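PDB 2JC5: exodeoxyribonuclease from Neisseria meningitidis, which probably cleaves DNA at abasic sites as a magnesium- or manganese-dependent AP endonuclease of the ExoA family, acting in DNA repair. Local coordinates for residues 29-37 with 100-109. Residues are numbered along the deposited sequence; the frame is centred on the assembly and turned at random. Where two conformers were deposited one is given.
With MG (magnesium ion), chain B.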
# COMPACT_ATOMS: atom_id res chain seq x y z
N ALA A 29 -9.75 3.02 -12.32
CA ALA A 29 -9.29 3.67 -11.10
C ALA A 29 -9.22 5.18 -11.24
O ALA A 29 -8.72 5.71 -12.24
CB ALA A 29 -7.90 3.16 -10.71
N ASP A 30 -9.68 5.86 -10.19
CA ASP A 30 -9.49 7.30 -10.02
C ASP A 30 -8.12 7.64 -9.45
O ASP A 30 -7.52 8.66 -9.83
CB ASP A 30 -10.57 7.85 -9.12
CG ASP A 30 -11.94 7.70 -9.72
OD1 ASP A 30 -12.24 8.47 -10.66
OD2 ASP A 30 -12.69 6.78 -9.30
N ILE A 31 -7.64 6.79 -8.54
CA ILE A 31 -6.35 6.97 -7.88
C ILE A 31 -5.67 5.62 -7.80
O ILE A 31 -6.32 4.63 -7.45
CB ILE A 31 -6.50 7.55 -6.45
CG1 ILE A 31 -7.22 8.91 -6.49
CG2 ILE A 31 -5.13 7.71 -5.79
CD1 ILE A 31 -7.64 9.43 -5.15
N VAL A 32 -4.39 5.58 -8.16
CA VAL A 32 -3.58 4.36 -8.08
C VAL A 32 -2.35 4.69 -7.24
O VAL A 32 -1.57 5.59 -7.58
CB VAL A 32 -3.18 3.84 -9.49
CG1 VAL A 32 -2.36 2.53 -9.37
CG2 VAL A 32 -4.42 3.58 -10.32
N CYS A 33 -2.21 3.97 -6.13
CA CYS A 33 -1.05 4.09 -5.29
C CYS A 33 -0.18 2.89 -5.57
O CYS A 33 -0.65 1.75 -5.43
CB CYS A 33 -1.47 4.07 -3.83
SG CYS A 33 -2.44 5.48 -3.38
N VAL A 34 1.07 3.16 -5.96
CA VAL A 34 1.98 2.06 -6.23
C VAL A 34 3.17 2.08 -5.30
O VAL A 34 3.61 3.13 -4.82
CB VAL A 34 2.45 1.97 -7.71
CG1 VAL A 34 1.24 1.85 -8.63
CG2 VAL A 34 3.32 3.17 -8.10
N GLN A 35 3.67 0.88 -5.02
CA GLN A 35 4.86 0.73 -4.20
C GLN A 35 5.88 -0.13 -4.91
O GLN A 35 5.55 -0.99 -5.73
CB GLN A 35 4.55 0.10 -2.85
CG GLN A 35 3.47 0.81 -2.06
CD GLN A 35 2.07 0.39 -2.49
OE1 GLN A 35 1.84 -0.79 -2.77
NE2 GLN A 35 1.13 1.36 -2.57
N GLU A 36 7.13 0.12 -4.54
CA GLU A 36 8.32 -0.52 -5.09
C GLU A 36 8.51 -0.26 -6.58
O GLU A 36 8.53 -1.18 -7.42
CB GLU A 36 8.40 -2.01 -4.72
CG GLU A 36 9.85 -2.49 -4.83
CD GLU A 36 10.07 -3.96 -4.68
OE1 GLU A 36 9.12 -4.74 -4.87
OE2 GLU A 36 11.22 -4.34 -4.38
N LEU A 37 8.71 1.01 -6.89
CA LEU A 37 9.05 1.43 -8.24
C LEU A 37 10.33 0.73 -8.74
O LEU A 37 10.45 0.41 -9.93
CB LEU A 37 9.31 2.92 -8.29
CG LEU A 37 8.13 3.84 -7.94
CD1 LEU A 37 8.57 5.32 -7.82
CD2 LEU A 37 7.01 3.65 -8.96
N PHE A 100 -6.81 16.18 -1.89
CA PHE A 100 -7.82 16.64 -2.83
C PHE A 100 -8.97 17.19 -1.98
O PHE A 100 -9.81 16.42 -1.50
CB PHE A 100 -8.35 15.50 -3.70
CG PHE A 100 -7.28 14.66 -4.33
CD1 PHE A 100 -6.71 13.61 -3.63
CD2 PHE A 100 -6.86 14.90 -5.64
CE1 PHE A 100 -5.71 12.82 -4.21
CE2 PHE A 100 -5.88 14.11 -6.22
CZ PHE A 100 -5.31 13.06 -5.53
N GLY A 101 -8.98 18.49 -1.75
CA GLY A 101 -9.93 19.04 -0.80
C GLY A 101 -9.70 18.38 0.55
O GLY A 101 -8.58 18.33 1.03
N ARG A 102 -10.75 17.78 1.10
CA ARG A 102 -10.68 17.13 2.40
C ARG A 102 -10.30 15.65 2.35
O ARG A 102 -10.28 15.00 3.39
CB ARG A 102 -12.01 17.32 3.12
CG ARG A 102 -12.25 18.77 3.53
CD ARG A 102 -11.37 19.18 4.71
NE ARG A 102 -11.86 18.54 5.93
CZ ARG A 102 -11.33 18.70 7.14
NH1 ARG A 102 -10.22 19.40 7.30
NH2 ARG A 102 -11.88 18.09 8.17
N LEU A 103 -10.01 15.15 1.15
CA LEU A 103 -9.52 13.78 0.95
C LEU A 103 -8.00 13.77 0.91
O LEU A 103 -7.38 14.60 0.25
CB LEU A 103 -10.06 13.22 -0.38
CG LEU A 103 -9.60 11.81 -0.78
CD1 LEU A 103 -10.11 10.78 0.20
CD2 LEU A 103 -10.03 11.51 -2.19
N SER A 104 -7.41 12.79 1.58
CA SER A 104 -5.98 12.52 1.43
C SER A 104 -5.79 11.06 1.16
O SER A 104 -6.43 10.20 1.78
CB SER A 104 -5.20 12.90 2.68
OG SER A 104 -5.32 14.28 2.98
N VAL A 105 -4.91 10.77 0.21
CA VAL A 105 -4.51 9.41 -0.06
C VAL A 105 -2.99 9.30 -0.01
O VAL A 105 -2.27 10.14 -0.58
CB VAL A 105 -5.04 8.95 -1.42
CG1 VAL A 105 -4.65 7.51 -1.68
CG2 VAL A 105 -6.54 9.13 -1.48
N ILE A 106 -2.53 8.26 0.69
CA ILE A 106 -1.12 7.98 0.87
C ILE A 106 -0.76 6.70 0.16
O ILE A 106 -1.58 5.77 0.05
CB ILE A 106 -0.78 7.87 2.37
CG1 ILE A 106 -0.82 9.27 2.99
CG2 ILE A 106 0.57 7.18 2.61
CD1 ILE A 106 -1.29 9.31 4.40
N SER A 107 0.45 6.68 -0.38
CA SER A 107 1.08 5.45 -0.83
C SER A 107 2.27 5.19 0.10
O SER A 107 3.16 6.04 0.21
CB SER A 107 1.56 5.54 -2.26
OG SER A 107 2.01 4.24 -2.64
N LEU A 108 2.26 4.02 0.75
CA LEU A 108 3.20 3.65 1.80
C LEU A 108 3.88 2.34 1.46
O LEU A 108 3.20 1.38 1.13
CB LEU A 108 2.44 3.46 3.11
CG LEU A 108 3.24 2.88 4.29
CD1 LEU A 108 4.25 3.87 4.83
CD2 LEU A 108 2.31 2.43 5.42
N TYR A 109 5.20 2.29 1.58
CA TYR A 109 5.95 1.05 1.44
C TYR A 109 6.73 0.85 2.74
O TYR A 109 7.79 1.45 2.95
CB TYR A 109 6.87 1.09 0.24
CG TYR A 109 7.63 -0.18 -0.04
CD1 TYR A 109 7.08 -1.44 0.20
CD2 TYR A 109 8.91 -0.13 -0.53
CE1 TYR A 109 7.77 -2.57 -0.07
CE2 TYR A 109 9.61 -1.27 -0.78
CZ TYR A 109 9.05 -2.49 -0.56
OH TYR A 109 9.77 -3.64 -0.82
MG MG B . 9.07 -6.80 -4.49
O HOH W 1 12.35 -3.61 -1.19
O HOH W 2 10.91 -6.83 -4.43
O HOH W 3 9.09 -8.72 -3.84
O HOH W 4 8.85 -6.47 -2.71
O HOH W 5 7.20 -6.77 -4.66
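S107 faces strand 31-35 from strand 103-109 and makes both hydrogen bonds of this interface. Its OG lies anti to the backbone N (chi1 -173°) and gives its proton to V34 O at 2.9 Å, from well above the carbonyl plane. S107 OG in turn accepts a hydrogen bond from Q35 NE2 at 3.0 Å, nearly in the plane of the amide; a bend at chi2 (83°) carries that amide back to the hydroxyl, so a buried polar atom is gripped twice. Toward the strand starts the contact turns apolar. C33 SG presses on V105 CG1 at 3.4 Å, and I31 extends CD1 to V105 CG2, at 3.8 Å, and to the F100 ring. At the other end the Q35 and Y109 CB atoms meet, while E36 CB sits over one face of the Y109 ring, offset toward its rim. The E36 chain runs on, extended, to bind magnesium through OE1 at 2.1 Å; N10 is another ligand. Water 1 lies in plane at the ring edge, 2.6 Å from Y109 OH. Strands 31-35 and 103-109 run nearly parallel, 17° apart, one in each of the two sheets that pack face to face in the DNase I-like sandwich; the metal site and the predicted catalytic tyrosine Y109 lie where they end.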